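Local coordinates for protein MmeI (Methylophilus methylotrophus, PDB 5HR4) that binds DNA as a Type IIL restriction-modification enzyme, probably methylating adenine at N6 with S-adenosyl-L-methionine as the methyl donor, at residues A[650-655]-A[691-696]. Residues are numbered along the deposited sequence; the frame is centred on the assembly and turned at random.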
loop_
_atom_site.group_PDB
_atom_site.type_symbol
_atom_site.label_atom_id
_atom_site.label_comp_id
_atom_site.label_asym_id
_atom_site.label_seq_id
_atom_site.Cartn_x
_atom_site.Cartn_y
_atom_site.Cartn_z
ATOM N N GLY A 650 1.464 15.459 25.885
ATOM C CA GLY A 650 2.766 15.920 26.335
ATOM C C GLY A 650 2.785 16.697 27.637
ATOM O O GLY A 650 3.876 16.999 28.146
ATOM N N ASN A 651 1.622 17.026 28.207
ATOM C CA ASN A 651 1.588 17.875 29.392
ATOM C C ASN A 651 2.351 17.283 30.571
ATOM O O ASN A 651 2.833 18.037 31.424
ATOM C CB ASN A 651 0.142 18.154 29.759
ATOM C CG ASN A 651 -0.566 18.957 28.694
ATOM O OD1 ASN A 651 -1.487 18.468 28.024
ATOM N ND2 ASN A 651 -0.140 20.206 28.521
ATOM N N PHE A 652 2.507 15.971 30.632
ATOM C CA PHE A 652 3.289 15.387 31.707
ATOM C C PHE A 652 4.749 15.139 31.346
ATOM O O PHE A 652 5.451 14.533 32.152
ATOM C CB PHE A 652 2.663 14.071 32.172
ATOM C CG PHE A 652 1.418 14.258 32.969
ATOM C CD1 PHE A 652 1.128 15.489 33.527
ATOM C CD2 PHE A 652 0.532 13.220 33.158
ATOM C CE1 PHE A 652 -0.016 15.686 34.258
ATOM C CE2 PHE A 652 -0.632 13.415 33.893
ATOM C CZ PHE A 652 -0.897 14.653 34.443
ATOM N N LEU A 653 5.234 15.588 30.182
ATOM C CA LEU A 653 6.565 15.213 29.701
ATOM C C LEU A 653 7.440 16.445 29.476
ATOM O O LEU A 653 6.942 17.527 29.142
ATOM C CB LEU A 653 6.476 14.403 28.404
ATOM C CG LEU A 653 5.432 13.281 28.355
ATOM C CD1 LEU A 653 5.258 12.781 26.933
ATOM C CD2 LEU A 653 5.800 12.146 29.299
ATOM N N PHE A 654 8.752 16.271 29.683
ATOM C CA PHE A 654 9.710 17.373 29.689
ATOM C C PHE A 654 11.099 16.922 29.220
ATOM O O PHE A 654 11.584 15.846 29.593
ATOM C CB PHE A 654 9.889 17.979 31.090
ATOM C CG PHE A 654 8.649 18.546 31.703
ATOM C CD1 PHE A 654 7.720 17.722 32.326
ATOM C CD2 PHE A 654 8.439 19.915 31.729
ATOM C CE1 PHE A 654 6.578 18.251 32.911
ATOM C CE2 PHE A 654 7.294 20.450 32.334
ATOM C CZ PHE A 654 6.371 19.612 32.931
ATOM N N THR A 655 11.737 17.784 28.430
ATOM C CA THR A 655 13.181 17.827 28.276
ATOM C C THR A 655 13.853 18.284 29.573
ATOM O O THR A 655 13.230 18.928 30.431
ATOM C CB THR A 655 13.545 18.822 27.187
ATOM O OG1 THR A 655 13.310 20.150 27.688
ATOM C CG2 THR A 655 12.673 18.603 25.961
ATOM N N LEU A 691 6.111 14.044 34.975
ATOM C CA LEU A 691 5.412 14.242 36.242
ATOM C C LEU A 691 4.688 12.955 36.598
ATOM O O LEU A 691 3.704 12.604 35.942
ATOM C CB LEU A 691 4.398 15.372 36.127
ATOM C CG LEU A 691 4.712 16.725 36.759
ATOM C CD1 LEU A 691 5.407 16.566 38.097
ATOM C CD2 LEU A 691 5.597 17.448 35.820
ATOM N N TRP A 692 5.142 12.250 37.636
ATOM C CA TRP A 692 4.553 10.957 38.002
ATOM C C TRP A 692 3.690 11.144 39.248
ATOM O O TRP A 692 4.202 11.234 40.369
ATOM C CB TRP A 692 5.626 9.896 38.208
ATOM C CG TRP A 692 5.056 8.550 38.463
ATOM C CD1 TRP A 692 5.010 7.888 39.655
ATOM C CD2 TRP A 692 4.425 7.696 37.505
ATOM N NE1 TRP A 692 4.398 6.667 39.501
ATOM C CE2 TRP A 692 4.027 6.525 38.186
ATOM C CE3 TRP A 692 4.170 7.800 36.133
ATOM C CZ2 TRP A 692 3.383 5.469 37.542
ATOM C CZ3 TRP A 692 3.532 6.749 35.492
ATOM C CH2 TRP A 692 3.146 5.598 36.200
ATOM N N LEU A 693 2.369 11.156 39.047
ATOM C CA LEU A 693 1.404 11.519 40.077
ATOM C C LEU A 693 0.585 10.351 40.604
ATOM O O LEU A 693 -0.255 10.565 41.487
ATOM C CB LEU A 693 0.467 12.597 39.540
ATOM C CG LEU A 693 1.275 13.786 39.029
ATOM C CD1 LEU A 693 0.413 14.726 38.238
ATOM C CD2 LEU A 693 1.921 14.501 40.202
ATOM N N ASP A 694 0.803 9.130 40.104
ATOM C CA ASP A 694 0.168 7.949 40.682
ATOM C C ASP A 694 0.453 7.900 42.180
ATOM O O ASP A 694 1.603 7.721 42.600
ATOM C CB ASP A 694 0.650 6.660 39.997
ATOM C CG ASP A 694 -0.227 5.448 40.329
ATOM O OD1 ASP A 694 -1.475 5.579 40.330
ATOM O OD2 ASP A 694 0.332 4.361 40.588
ATOM N N GLY A 695 -0.590 8.102 42.983
ATOM C CA GLY A 695 -0.455 8.089 44.423
ATOM C C GLY A 695 0.148 9.362 44.980
ATOM O O GLY A 695 1.012 9.317 45.866
ATOM N N ALA A 696 -0.281 10.508 44.466
ATOM C CA ALA A 696 0.181 11.777 44.996
ATOM C C ALA A 696 -0.752 12.227 46.110
ATOM O O ALA A 696 -1.974 12.043 46.025
ATOM C CB ALA A 696 0.254 12.837 43.901
#
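With CG anti to its own carbonyl carbon (chi1 -74°), Phe652 sends its ring across toward Leu691 and Leu693, where CD1 lies 4.2 Å from CB of Leu691 and CZ lies 4.0 Å from CD1 of Leu693. The same turn about CA-CB in Leu693 (chi1 -55°) brings its CD1 to that far end of the ring. A flat, long phenylalanine suits the place because one ring spans two leucines, meeting the first side chain at about a right angle. Leucine suits position 691 because its CB packs on this ring while its side chain also touches Tyr672 and Phe673. Leu691 N donates to Phe652 O at 2.9 Å, with an N-H...O angle of 152°, fastening the third residue of the type I turn 650-653 to the end of strand 688-691. Were Phe652 an alanine, Leu691 and Leu693 would probably lose the ring that joins them, opening a gap beside both. Within the target recognition domain, this bond lies at the end of the antiparallel pairing of strands 653-655 and 688-691, which also includes backbone bonding of Phe654 with Trp689; Phe673 of strand 673-677 packs edge-to-face with Phe654, while Val714 of helix 705-719 touches Phe652.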